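Local coordinates for putative peptide ABC-transport system periplasmic peptide-binding protein (Campylobacter jejuni, PDB 4OEV) that binds nickel(II), here together with oxalate, as the extracytoplasmic solute-binding component of an ABC-type importer, at residues 239-244 against 454-459; 283-288 against 443-448; 290-295 against 388-393; 298-303 against 447-452. One frame throughout, in Å; residues are numbered along the deposited sequence.

Interaction 1. Residues 239-244 against 454-459; sequences ADYRAL and FIFLAY
The carbonyl of Arg242 takes two backbone N-H groups at once: Leu457 N lies 2.9 Å from Arg242 O and Ala458 N 3.3 Å from the same oxygen. In return Arg242 N donates to Ala458 O at 2.8 Å, nearly along the C=O axis. With Leu457 and Ala458 both facing Arg242, this is a classic beta bulge in an antiparallel pair, and beyond it Leu244 and Ile455 form a regular hydrogen-bonded pair. On one face Tyr241 leads an aromatic cluster. Its non-hydrogen-bonded pairing with Tyr459 puts Tyr241 CB over the centre of the Tyr459 ring, 3.9 Å from the centroid, and chi1 (63°) then turns the Tyr241 ring edge toward that same face. Phe456 CE1 sits over a face of the Tyr241 ring, 3.5 Å from Tyr241 CE1, with the planes oblique. The opposite face of the sheet carries Arg242, whose chain bends at chi2 so that NH1 and NH2 grip Asp240 OD1 and OD2 end-on, each 3.0 Å away, from above the carboxylate plane. Asp240 in turn accepts from ND1 of the nickel ligand His480 and from His481 N, a second-shell position that probably makes His480 a stronger donor to the metal.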
loop_
_atom_site.group_PDB
_atom_site.type_symbol
_atom_site.label_atom_id
_atom_site.label_comp_id
_atom_site.label_asym_id
_atom_site.label_seq_id
_atom_site.Cartn_x
_atom_site.Cartn_y
_atom_site.Cartn_z
ATOM N N ALA A 239 5.613 0.382 7.259
ATOM C CA ALA A 239 5.470 1.798 6.903
ATOM C C ALA A 239 3.981 2.134 6.750
ATOM O O ALA A 239 3.598 3.180 6.211
ATOM C CB ALA A 239 6.267 2.123 5.596
ATOM N N ASP A 240 3.137 1.213 7.206
ATOM C CA ASP A 240 1.697 1.355 7.072
ATOM C C ASP A 240 1.103 2.256 8.160
ATOM O O ASP A 240 1.297 1.977 9.340
ATOM C CB ASP A 240 1.058 -0.027 7.146
ATOM C CG ASP A 240 -0.392 -0.010 6.739
ATOM O OD1 ASP A 240 -0.859 1.005 6.180
ATOM O OD2 ASP A 240 -1.058 -1.030 6.927
ATOM N N TYR A 241 0.379 3.306 7.786
ATOM C CA TYR A 241 -0.303 4.150 8.825
ATOM C C TYR A 241 -1.835 4.161 8.673
ATOM O O TYR A 241 -2.369 3.876 7.600
ATOM C CB TYR A 241 0.235 5.594 8.794
ATOM C CG TYR A 241 -0.048 6.310 7.474
ATOM C CD1 TYR A 241 -1.300 6.888 7.229
ATOM C CD2 TYR A 241 0.934 6.430 6.498
ATOM C CE1 TYR A 241 -1.570 7.527 6.002
ATOM C CE2 TYR A 241 0.675 7.092 5.279
ATOM C CZ TYR A 241 -0.576 7.603 5.044
ATOM O OH TYR A 241 -0.854 8.231 3.858
ATOM N N ARG A 242 -2.551 4.476 9.763
ATOM C CA ARG A 242 -3.989 4.676 9.732
ATOM C C ARG A 242 -4.260 6.155 9.973
ATOM O O ARG A 242 -3.516 6.795 10.679
ATOM C CB ARG A 242 -4.759 3.859 10.811
ATOM C CG ARG A 242 -4.660 2.347 10.572
ATOM C CD ARG A 242 -5.548 1.882 9.443
ATOM N NE ARG A 242 -5.168 0.547 9.017
ATOM C CZ ARG A 242 -4.196 0.278 8.154
ATOM N NH1 ARG A 242 -3.463 1.247 7.603
ATOM N NH2 ARG A 242 -3.933 -0.977 7.847
ATOM N N ALA A 243 -5.320 6.658 9.363
ATOM C CA ALA A 243 -5.685 8.086 9.436
ATOM C C ALA A 243 -7.155 8.250 9.171
ATOM O O ALA A 243 -7.761 7.356 8.566
ATOM C CB ALA A 243 -4.822 8.922 8.378
ATOM N N LEU A 244 -7.738 9.391 9.615
ATOM C CA LEU A 244 -9.051 9.804 9.146
ATOM C C LEU A 244 -8.855 10.590 7.845
ATOM O O LEU A 244 -8.187 11.625 7.859
ATOM C CB LEU A 244 -9.794 10.708 10.161
ATOM C CG LEU A 244 -11.193 11.070 9.707
ATOM C CD1 LEU A 244 -11.967 9.777 9.706
ATOM C CD2 LEU A 244 -11.837 12.151 10.728
ATOM N N PHE A 454 -5.794 14.922 6.164
ATOM C CA PHE A 454 -6.149 13.806 7.066
ATOM C C PHE A 454 -6.169 14.233 8.533
ATOM O O PHE A 454 -5.669 15.312 8.908
ATOM C CB PHE A 454 -5.160 12.613 7.000
ATOM C CG PHE A 454 -5.028 11.882 5.647
ATOM C CD1 PHE A 454 -5.914 12.047 4.557
ATOM C CD2 PHE A 454 -4.016 10.918 5.520
ATOM C CE1 PHE A 454 -5.700 11.357 3.341
ATOM C CE2 PHE A 454 -3.804 10.217 4.311
ATOM C CZ PHE A 454 -4.659 10.420 3.235
ATOM N N ILE A 455 -6.655 13.330 9.386
ATOM C CA ILE A 455 -6.106 13.248 10.748
ATOM C C ILE A 455 -5.188 12.015 10.780
ATOM O O ILE A 455 -5.700 10.880 10.642
ATOM C CB ILE A 455 -7.132 13.060 11.845
ATOM C CG1 ILE A 455 -8.148 14.214 11.836
ATOM C CG2 ILE A 455 -6.412 12.992 13.155
ATOM C CD1 ILE A 455 -9.241 14.043 12.886
ATOM N N PHE A 456 -3.868 12.209 10.854
ATOM C CA PHE A 456 -2.975 11.030 10.929
ATOM C C PHE A 456 -3.092 10.443 12.332
ATOM O O PHE A 456 -3.118 11.188 13.298
ATOM C CB PHE A 456 -1.538 11.376 10.633
ATOM C CG PHE A 456 -1.251 11.538 9.179
ATOM C CD1 PHE A 456 -0.673 10.485 8.463
ATOM C CD2 PHE A 456 -1.537 12.707 8.528
ATOM C CE1 PHE A 456 -0.372 10.603 7.115
ATOM C CE2 PHE A 456 -1.239 12.829 7.117
ATOM C CZ PHE A 456 -0.650 11.770 6.452
ATOM N N LEU A 457 -3.134 9.126 12.445
ATOM C CA LEU A 457 -3.373 8.527 13.767
ATOM C C LEU A 457 -2.182 7.687 14.208
ATOM O O LEU A 457 -1.530 8.028 15.194
ATOM C CB LEU A 457 -4.652 7.700 13.726
ATOM C CG LEU A 457 -5.887 8.567 13.449
ATOM C CD1 LEU A 457 -7.088 7.676 13.050
ATOM C CD2 LEU A 457 -6.229 9.364 14.720
ATOM N N ALA A 458 -1.854 6.607 13.485
ATOM C CA ALA A 458 -0.791 5.750 13.975
ATOM C C ALA A 458 -0.129 4.903 12.862
ATOM O O ALA A 458 -0.790 4.511 11.903
ATOM C CB ALA A 458 -1.315 4.823 15.053
ATOM N N TYR A 459 1.153 4.625 13.040
ATOM C CA TYR A 459 1.878 3.623 12.248
ATOM C C TYR A 459 1.757 2.261 12.944
ATOM O O TYR A 459 1.832 2.195 14.158
ATOM C CB TYR A 459 3.344 4.003 12.109
ATOM C CG TYR A 459 3.596 5.035 11.017
ATOM C CD1 TYR A 459 4.031 4.654 9.754
ATOM C CD2 TYR A 459 3.451 6.389 11.270
ATOM C CE1 TYR A 459 4.294 5.605 8.748
ATOM C CE2 TYR A 459 3.690 7.353 10.268
ATOM C CZ TYR A 459 4.120 6.958 9.022
ATOM O OH TYR A 459 4.357 7.904 8.043
#

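Interaction 2. Residues 283-288 against 443-448; sequences ANHPLE and DFIDAL
His285, Pro286 and Leu287, in the long loop that follows strand 280-282, pack against one side of helix 434-450 in this solute-binding protein fold; Phe444, Ile445 and Leu448, spaced one and three residues apart along the helix, meet them. No hydrogen bond crosses the contact.

Ile445 is the side chain to follow. From CB, which points toward the loop, the CG2 branch lies anti to the backbone N and comes to 3.7 Å from His285 CD2. The CG1 branch, anti to the carbonyl carbon (chi1 -69°), passes about equally close to ND1 and CE1 of the same imidazole. The chain then runs on extended to CD1, which ends over the ring face, off centre toward its rim, 3.6 Å from His285 CE1. The two branches thus cover the imidazole from its CD2 side to its CE1 side. On the opposite face Glu288 CG lies over the ring centre, so the imidazole is sandwiched. Its nitrogens fix its rotation: ND1 accepts from Leu287 N at 3.0 Å, while NE2 bonds to Asn293 OD1, consistent with a proton on NE2. Glu288 OE1 braces the loop as well, accepting both Asn284 N, at 2.6 Å on its syn lone pair, and His285 N from above the carboxylate plane.

One residue back on the helix, the edge of the Phe444 ring meets Leu287 CD1, which lies 3.8 Å from Phe444 CE2. A turn further on, Leu448 and Pro286 reach each other tip to tip, and here the packing is tight, with Pro286 CD only 3.4 Å from Leu448 CD1.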
loop_
_atom_site.group_PDB
_atom_site.type_symbol
_atom_site.label_atom_id
_atom_site.label_comp_id
_atom_site.label_asym_id
_atom_site.label_seq_id
_atom_site.Cartn_x
_atom_site.Cartn_y
_atom_site.Cartn_z
ATOM N N ALA A 283 1.266 8.657 14.528
ATOM C CA ALA A 283 1.558 9.211 13.220
ATOM C C ALA A 283 1.165 10.693 13.120
ATOM O O ALA A 283 0.160 11.130 13.687
ATOM C CB ALA A 283 0.832 8.416 12.113
ATOM N N ASN A 284 1.941 11.429 12.338
ATOM C CA ASN A 284 1.714 12.847 12.070
ATOM C C ASN A 284 1.829 13.155 10.594
ATOM O O ASN A 284 1.254 14.115 10.109
ATOM C CB ASN A 284 2.728 13.691 12.859
ATOM C CG ASN A 284 2.317 13.869 14.291
ATOM O OD1 ASN A 284 1.200 14.335 14.556
ATOM N ND2 ASN A 284 3.211 13.504 15.232
ATOM N N HIS A 285 2.580 12.342 9.869
ATOM C CA HIS A 285 2.678 12.563 8.418
ATOM C C HIS A 285 3.037 11.236 7.705
ATOM O O HIS A 285 3.239 10.230 8.377
ATOM C CB HIS A 285 3.671 13.699 8.124
ATOM C CG HIS A 285 5.122 13.323 8.218
ATOM N ND1 HIS A 285 5.738 12.461 7.332
ATOM C CD2 HIS A 285 6.101 13.777 9.037
ATOM C CE1 HIS A 285 7.013 12.360 7.633
ATOM N NE2 HIS A 285 7.266 13.152 8.660
ATOM N N PRO A 286 3.054 11.212 6.354
ATOM C CA PRO A 286 2.992 9.879 5.725
ATOM C C PRO A 286 4.354 9.273 5.367
ATOM O O PRO A 286 4.418 8.191 4.739
ATOM C CB PRO A 286 2.188 10.148 4.465
ATOM C CG PRO A 286 2.602 11.525 4.074
ATOM C CD PRO A 286 2.965 12.277 5.344
ATOM N N LEU A 287 5.427 9.897 5.834
ATOM C CA LEU A 287 6.757 9.424 5.464
ATOM C C LEU A 287 7.683 9.203 6.658
ATOM O O LEU A 287 8.902 9.369 6.530
ATOM C CB LEU A 287 7.396 10.421 4.475
ATOM C CG LEU A 287 6.779 10.506 3.085
ATOM C CD1 LEU A 287 7.351 11.670 2.333
ATOM C CD2 LEU A 287 7.035 9.220 2.303
ATOM N N GLU A 288 7.124 8.785 7.806
ATOM C CA GLU A 288 7.895 8.706 9.068
ATOM C C GLU A 288 8.757 7.439 9.232
ATOM O O GLU A 288 9.461 7.262 10.254
ATOM C CB GLU A 288 6.938 8.836 10.252
ATOM C CG GLU A 288 6.280 10.230 10.260
ATOM C CD GLU A 288 5.541 10.522 11.546
ATOM O OE1 GLU A 288 4.281 10.521 11.503
ATOM O OE2 GLU A 288 6.214 10.732 12.573
ATOM N N ASP A 443 9.323 20.196 2.152
ATOM C CA ASP A 443 8.273 21.115 1.684
ATOM C C ASP A 443 6.904 20.416 1.654
ATOM O O ASP A 443 5.888 20.949 2.105
ATOM C CB ASP A 443 8.601 21.644 0.277
ATOM C CG ASP A 443 9.771 22.615 0.273
ATOM O OD1 ASP A 443 10.069 23.191 1.332
ATOM O OD2 ASP A 443 10.411 22.795 -0.793
ATOM N N PHE A 444 6.898 19.202 1.137
ATOM C CA PHE A 444 5.706 18.413 1.082
ATOM C C PHE A 444 5.078 18.180 2.487
ATOM O O PHE A 444 3.868 18.423 2.709
ATOM C CB PHE A 444 6.052 17.084 0.392
ATOM C CG PHE A 444 5.009 16.002 0.589
ATOM C CD1 PHE A 444 3.741 16.165 0.100
ATOM C CD2 PHE A 444 5.320 14.824 1.250
ATOM C CE1 PHE A 444 2.777 15.192 0.257
ATOM C CE2 PHE A 444 4.370 13.843 1.419
ATOM C CZ PHE A 444 3.087 14.019 0.927
ATOM N N ILE A 445 5.908 17.699 3.411
ATOM C CA ILE A 445 5.528 17.452 4.803
ATOM C C ILE A 445 5.003 18.745 5.477
ATOM O O ILE A 445 3.986 18.733 6.184
ATOM C CB ILE A 445 6.758 16.908 5.606
ATOM C CG1 ILE A 445 7.103 15.487 5.131
ATOM C CG2 ILE A 445 6.502 16.890 7.103
ATOM C CD1 ILE A 445 8.431 14.979 5.649
ATOM N N ASP A 446 5.707 19.856 5.254
ATOM C CA ASP A 446 5.301 21.129 5.826
ATOM C C ASP A 446 3.994 21.593 5.232
ATOM O O ASP A 446 3.172 22.157 5.955
ATOM C CB ASP A 446 6.364 22.206 5.608
ATOM C CG ASP A 446 7.616 21.977 6.412
ATOM O OD1 ASP A 446 7.579 21.307 7.473
ATOM O OD2 ASP A 446 8.660 22.480 5.969
ATOM N N ALA A 447 3.821 21.397 3.930
ATOM C CA ALA A 447 2.562 21.776 3.246
ATOM C C ALA A 447 1.385 20.973 3.754
ATOM O O ALA A 447 0.263 21.500 3.836
ATOM C CB ALA A 447 2.663 21.592 1.731
ATOM N N LEU A 448 1.609 19.678 3.999
ATOM C CA LEU A 448 0.576 18.819 4.585
ATOM C C LEU A 448 0.137 19.328 5.933
ATOM O O LEU A 448 -1.034 19.270 6.239
ATOM C CB LEU A 448 1.049 17.361 4.756
ATOM C CG LEU A 448 1.038 16.433 3.529
ATOM C CD1 LEU A 448 1.342 14.989 4.008
ATOM C CD2 LEU A 448 -0.217 16.481 2.710
#

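Interaction 3. Residues 290-295 against 388-393; sequences SWANSK and LDPDFH
A proline tucked under the benzo side of a tryptophan indole makes most of this contact, and the two side chains cross at about a right angle. Each partner sits in a type I beta turn, Ser290 to Asn293 on one side and Asp389 to Phe392 on the other, so two loops of the solute-binding protein fold meet turn against turn.

Trp291 holds CG in the crowded position between its backbone N and carbonyl carbon (chi1 51°), which brings the six-membered ring over Pro390. Pro390 CG stands 3.4 Å from Trp291 CZ2, displaced toward the rim of the indole, and Pro390 CD follows toward NE1. Pro390 CB points instead at the small residues of the first turn, 3.8 Å from Ala292 CB and 3.9 Å from Ser290 OG. The indole therefore meets CG and CD of the pyrrolidine ring, while Ala292 and Ser290 meet its CB. At the edge of the indole lies Asp389 OD2, which is salt-bridged to Arg437 of helix 434-450; Trp291 packs on that arginine and on Leu434 of the same helix.

Side chains brace both turns from within. Ser290 OG accepts from Ala292 N at 2.8 Å in an ST turn, and Asp389 OD1 accepts from Asp391 N on its anti lone pair in an Asx turn. Across the contact no direct hydrogen bond forms, but one water bridges it: it lies 2.8 Å from Ser290 OG and donates to Leu388 O at 3.0 Å.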
loop_
_atom_site.group_PDB
_atom_site.type_symbol
_atom_site.label_atom_id
_atom_site.label_comp_id
_atom_site.label_asym_id
_atom_site.label_seq_id
_atom_site.Cartn_x
_atom_site.Cartn_y
_atom_site.Cartn_z
ATOM N N SER A 290 10.517 6.713 6.326
ATOM C CA SER A 290 11.333 6.996 5.128
ATOM C C SER A 290 12.610 7.790 5.380
ATOM O O SER A 290 12.686 8.551 6.351
ATOM C CB SER A 290 10.497 7.780 4.138
ATOM O OG SER A 290 11.296 8.104 3.008
ATOM N N TRP A 291 13.609 7.643 4.490
ATOM C CA TRP A 291 14.772 8.521 4.527
ATOM C C TRP A 291 14.327 9.969 4.271
ATOM O O TRP A 291 14.993 10.934 4.697
ATOM C CB TRP A 291 15.836 8.083 3.504
ATOM C CG TRP A 291 15.320 7.880 2.104
ATOM C CD1 TRP A 291 14.985 6.696 1.529
ATOM C CD2 TRP A 291 15.098 8.893 1.101
ATOM N NE1 TRP A 291 14.559 6.902 0.244
ATOM C CE2 TRP A 291 14.630 8.240 -0.046
ATOM C CE3 TRP A 291 15.258 10.285 1.067
ATOM C CZ2 TRP A 291 14.318 8.927 -1.217
ATOM C CZ3 TRP A 291 14.920 10.969 -0.097
ATOM C CH2 TRP A 291 14.459 10.290 -1.212
ATOM N N ALA A 292 13.197 10.097 3.587
ATOM C CA ALA A 292 12.609 11.386 3.230
ATOM C C ALA A 292 12.020 12.147 4.430
ATOM O O ALA A 292 11.629 13.297 4.292
ATOM C CB ALA A 292 11.518 11.167 2.192
ATOM N N ASN A 293 11.933 11.506 5.594
ATOM C CA ASN A 293 11.339 12.145 6.771
ATOM C C ASN A 293 12.165 13.372 7.171
ATOM O O ASN A 293 13.384 13.294 7.374
ATOM C CB ASN A 293 11.211 11.115 7.923
ATOM C CG ASN A 293 10.515 11.671 9.174
ATOM O OD1 ASN A 293 10.124 12.831 9.218
ATOM N ND2 ASN A 293 10.329 10.813 10.189
ATOM N N SER A 294 11.489 14.510 7.307
ATOM C CA SER A 294 12.187 15.743 7.679
ATOM C C SER A 294 12.580 15.765 9.164
ATOM O O SER A 294 13.471 16.526 9.598
ATOM C CB SER A 294 11.305 16.933 7.333
ATOM O OG SER A 294 10.044 16.802 7.974
ATOM N N LYS A 295 11.906 14.935 9.949
ATOM C CA LYS A 295 12.211 14.751 11.371
ATOM C C LYS A 295 12.085 16.012 12.226
ATOM O O LYS A 295 12.042 15.917 13.451
ATOM C CB LYS A 295 13.618 14.165 11.534
ATOM C CG LYS A 295 13.706 12.699 11.159
ATOM C CD LYS A 295 15.077 12.099 11.461
ATOM C CE LYS A 295 14.984 10.585 11.466
ATOM N NZ LYS A 295 14.495 10.067 10.147
ATOM N N LEU A 388 9.124 1.195 0.226
ATOM C CA LEU A 388 9.966 1.562 -0.935
ATOM C C LEU A 388 10.101 3.087 -1.094
ATOM O O LEU A 388 9.801 3.838 -0.162
ATOM C CB LEU A 388 9.396 0.917 -2.194
ATOM C CG LEU A 388 9.311 -0.597 -2.048
ATOM C CD1 LEU A 388 8.935 -1.179 -3.367
ATOM C CD2 LEU A 388 10.596 -1.221 -1.504
ATOM N N ASP A 389 10.500 3.545 -2.283
ATOM C CA ASP A 389 10.707 4.972 -2.526
ATOM C C ASP A 389 9.532 5.846 -2.058
ATOM O O ASP A 389 8.334 5.504 -2.242
ATOM C CB ASP A 389 10.997 5.216 -4.030
ATOM C CG ASP A 389 11.513 6.606 -4.284
ATOM O OD1 ASP A 389 10.681 7.552 -4.357
ATOM O OD2 ASP A 389 12.763 6.766 -4.322
ATOM N N PRO A 390 9.848 6.972 -1.405
ATOM C CA PRO A 390 8.774 7.829 -0.862
ATOM C C PRO A 390 7.741 8.314 -1.874
ATOM O O PRO A 390 6.670 8.762 -1.456
ATOM C CB PRO A 390 9.535 9.025 -0.293
ATOM C CG PRO A 390 10.915 8.983 -0.951
ATOM C CD PRO A 390 11.188 7.490 -1.054
ATOM N N ASP A 391 8.050 8.258 -3.166
ATOM C CA ASP A 391 7.098 8.636 -4.204
ATOM C C ASP A 391 5.880 7.732 -4.244
ATOM O O ASP A 391 4.781 8.198 -4.550
ATOM C CB ASP A 391 7.802 8.608 -5.599
ATOM C CG ASP A 391 6.883 9.112 -6.760
ATOM O OD1 ASP A 391 6.356 10.241 -6.682
ATOM O OD2 ASP A 391 6.690 8.381 -7.758
ATOM N N PHE A 392 6.054 6.431 -3.947
ATOM C CA PHE A 392 5.013 5.444 -4.343
ATOM C C PHE A 392 3.650 5.549 -3.630
ATOM O O PHE A 392 2.570 5.329 -4.256
ATOM C CB PHE A 392 5.579 4.022 -4.162
ATOM C CG PHE A 392 6.628 3.671 -5.172
ATOM C CD1 PHE A 392 6.680 4.331 -6.371
ATOM C CD2 PHE A 392 7.613 2.726 -4.880
ATOM C CE1 PHE A 392 7.690 4.021 -7.328
ATOM C CE2 PHE A 392 8.607 2.424 -5.820
ATOM C CZ PHE A 392 8.644 3.078 -7.041
ATOM N N HIS A 393 3.635 5.863 -2.336
ATOM C CA HIS A 393 2.304 6.104 -1.759
ATOM C C HIS A 393 2.109 7.598 -1.456
ATOM O O HIS A 393 1.354 7.986 -0.584
ATOM C CB HIS A 393 2.084 5.234 -0.511
ATOM C CG HIS A 393 1.831 3.795 -0.849
ATOM N ND1 HIS A 393 1.060 2.959 -0.071
ATOM C CD2 HIS A 393 2.203 3.062 -1.931
ATOM C CE1 HIS A 393 1.019 1.758 -0.624
ATOM N NE2 HIS A 393 1.675 1.802 -1.774
HETATM O O HOH W 1 10.973 5.524 1.961
#

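Interaction 4. Residues 298-303 against 447-452; sequences KIYKYD and ALYENP
Tyr449, near the end of helix 434-450, holds its ring between Tyr300 on one face and Lys298 on the other, and this sandwich is the tight part of the contact. CG of Tyr449 lies anti to the backbone N (chi1 167°), so the ring reaches out to the loop. The two tyrosines form an offset stack with centroids 4.5 Å apart and planes at 25°, Tyr449 CE1 over a face of Tyr300. On the far side Lys298 CB sits squarely over the Tyr449 ring, 3.6 Å from its centroid. The stack is locked at its tip, where Tyr300 OH donates to Tyr449 O at 2.6 Å, nearly along the C=O axis; Pro452 CG lies 3.6 Å from the same hydroxyl.

Toward solvent the contact loosens. Exposed Lys298 runs extended past the ring, with CD 3.5 Å from Tyr449 CE2, and its NZ makes only a weak, long salt bridge of 3.3 Å to Glu450 OE2. Glu450 bends at chi2 to meet it.

Helix 256-265 packs against the tyrosines: Tyr264 meets Tyr300 edge-to-face and also touches Tyr449. The contact thus joins the loop before helix 304-313 to the end of helix 434-450, just ahead of strand 454-467.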
loop_
_atom_site.group_PDB
_atom_site.type_symbol
_atom_site.label_atom_id
_atom_site.label_comp_id
_atom_site.label_asym_id
_atom_site.label_seq_id
_atom_site.Cartn_x
_atom_site.Cartn_y
_atom_site.Cartn_z
ATOM N N LYS A 298 6.190 20.463 12.222
ATOM C CA LYS A 298 5.120 20.921 13.094
ATOM C C LYS A 298 4.081 19.817 13.292
ATOM O O LYS A 298 3.934 18.954 12.443
ATOM C CB LYS A 298 4.451 22.163 12.494
ATOM C CG LYS A 298 5.208 23.487 12.708
ATOM C CD LYS A 298 4.440 24.596 11.980
ATOM C CE LYS A 298 5.074 25.971 12.063
ATOM N NZ LYS A 298 4.271 26.885 11.155
ATOM N N ILE A 299 3.398 19.816 14.437
ATOM C CA ILE A 299 2.304 18.874 14.642
ATOM C C ILE A 299 1.113 19.516 15.333
ATOM O O ILE A 299 1.231 20.570 15.984
ATOM C CB ILE A 299 2.711 17.612 15.480
ATOM C CG1 ILE A 299 2.864 17.970 16.962
ATOM C CG2 ILE A 299 3.920 16.919 14.885
ATOM C CD1 ILE A 299 3.041 16.780 17.864
ATOM N N TYR A 300 -0.018 18.823 15.220
ATOM C CA TYR A 300 -1.210 19.185 15.954
ATOM C C TYR A 300 -1.185 18.444 17.292
ATOM O O TYR A 300 -1.601 17.282 17.356
ATOM C CB TYR A 300 -2.484 18.825 15.148
ATOM C CG TYR A 300 -2.600 19.668 13.891
ATOM C CD1 TYR A 300 -3.094 20.975 13.957
ATOM C CD2 TYR A 300 -2.179 19.180 12.648
ATOM C CE1 TYR A 300 -3.191 21.774 12.830
ATOM C CE2 TYR A 300 -2.280 19.984 11.488
ATOM C CZ TYR A 300 -2.782 21.284 11.596
ATOM O OH TYR A 300 -2.904 22.120 10.483
ATOM N N LYS A 301 -0.672 19.088 18.346
ATOM C CA LYS A 301 -0.759 18.493 19.694
ATOM C C LYS A 301 -2.214 18.330 20.112
ATOM O O LYS A 301 -3.075 19.085 19.681
ATOM C CB LYS A 301 -0.065 19.342 20.739
ATOM C CG LYS A 301 1.430 19.327 20.695
ATOM C CD LYS A 301 2.000 19.867 22.028
ATOM C CE LYS A 301 1.302 21.159 22.491
ATOM N NZ LYS A 301 1.923 21.733 23.736
ATOM N N TYR A 302 -2.491 17.383 20.993
ATOM C CA TYR A 302 -3.835 17.235 21.529
ATOM C C TYR A 302 -4.189 18.484 22.341
ATOM O O TYR A 302 -3.581 18.734 23.366
ATOM C CB TYR A 302 -3.922 15.975 22.394
ATOM C CG TYR A 302 -5.194 15.864 23.203
ATOM C CD1 TYR A 302 -6.426 15.834 22.586
ATOM C CD2 TYR A 302 -5.153 15.760 24.581
ATOM C CE1 TYR A 302 -7.594 15.720 23.321
ATOM C CE2 TYR A 302 -6.311 15.628 25.325
ATOM C CZ TYR A 302 -7.531 15.605 24.684
ATOM O OH TYR A 302 -8.689 15.493 25.422
ATOM N N ASP A 303 -5.167 19.268 21.883
ATOM C CA ASP A 303 -5.534 20.544 22.540
ATOM C C ASP A 303 -7.007 20.879 22.236
ATOM O O ASP A 303 -7.322 21.594 21.263
ATOM C CB ASP A 303 -4.616 21.666 22.046
ATOM C CG ASP A 303 -4.682 22.920 22.879
ATOM O OD1 ASP A 303 -5.646 23.143 23.657
ATOM O OD2 ASP A 303 -3.735 23.716 22.719
ATOM N N ALA A 447 3.821 21.397 3.930
ATOM C CA ALA A 447 2.562 21.776 3.246
ATOM C C ALA A 447 1.385 20.973 3.754
ATOM O O ALA A 447 0.263 21.500 3.836
ATOM C CB ALA A 447 2.663 21.592 1.731
ATOM N N LEU A 448 1.609 19.678 3.999
ATOM C CA LEU A 448 0.576 18.819 4.585
ATOM C C LEU A 448 0.137 19.328 5.933
ATOM O O LEU A 448 -1.034 19.270 6.239
ATOM C CB LEU A 448 1.049 17.361 4.756
ATOM C CG LEU A 448 1.038 16.433 3.529
ATOM C CD1 LEU A 448 1.342 14.989 4.008
ATOM C CD2 LEU A 448 -0.217 16.481 2.710
ATOM N N TYR A 449 1.064 19.801 6.754
ATOM C CA TYR A 449 0.721 20.325 8.073
ATOM C C TYR A 449 -0.163 21.565 7.911
ATOM O O TYR A 449 -1.106 21.755 8.684
ATOM C CB TYR A 449 1.970 20.678 8.927
ATOM C CG TYR A 449 1.564 21.504 10.145
ATOM C CD1 TYR A 449 1.061 20.895 11.303
ATOM C CD2 TYR A 449 1.599 22.904 10.115
ATOM C CE1 TYR A 449 0.636 21.641 12.376
ATOM C CE2 TYR A 449 1.174 23.656 11.204
ATOM C CZ TYR A 449 0.693 23.019 12.326
ATOM O OH TYR A 449 0.267 23.756 13.420
ATOM N N GLU A 450 0.175 22.441 6.961
ATOM C CA GLU A 450 -0.536 23.719 6.808
ATOM C C GLU A 450 -1.945 23.528 6.246
ATOM O O GLU A 450 -2.846 24.345 6.456
ATOM C CB GLU A 450 0.248 24.702 5.898
ATOM C CG GLU A 450 1.648 25.123 6.431
ATOM C CD GLU A 450 1.627 25.852 7.785
ATOM O OE1 GLU A 450 0.576 26.426 8.180
ATOM O OE2 GLU A 450 2.679 25.868 8.465
ATOM N N ASN A 451 -2.115 22.467 5.481
ATOM C CA ASN A 451 -3.381 22.183 4.860
ATOM C C ASN A 451 -3.620 20.680 4.923
ATOM O O ASN A 451 -3.453 19.959 3.928
ATOM C CB ASN A 451 -3.396 22.708 3.427
ATOM C CG ASN A 451 -4.744 22.526 2.763
ATOM O OD1 ASN A 451 -5.778 22.335 3.429
ATOM N ND2 ASN A 451 -4.750 22.604 1.463
ATOM N N PRO A 452 -4.017 20.199 6.105
ATOM C CA PRO A 452 -4.066 18.752 6.385
ATOM C C PRO A 452 -5.203 18.040 5.621
ATOM O O PRO A 452 -6.363 18.403 5.706
ATOM C CB PRO A 452 -4.267 18.695 7.908
ATOM C CG PRO A 452 -4.929 20.055 8.261
ATOM C CD PRO A 452 -4.353 21.036 7.268
#

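Three of the contacts come from one connection, the loop between strand 280-282 and helix 304-313: interactions 2 and 4 set it on overlapping segments of helix 434-450, with centres 9 Å apart, and interaction 3 sets it against the 388-393 loop. Tyr459 OH ties interaction 1 to interaction 2, lying 2.6 Å from His285 O and 2.9 Å from Glu288 N. His285 NE2 then reaches Asn293 OD1 of interaction 3 at 2.9 Å. Interaction 1 lies close to the metal site: the Arg242 side chain is about 6 Å from the oxalate and 7 Å from the nickel, whereas the Pro286 side chain of interaction 2 is about 14 Å from the nickel.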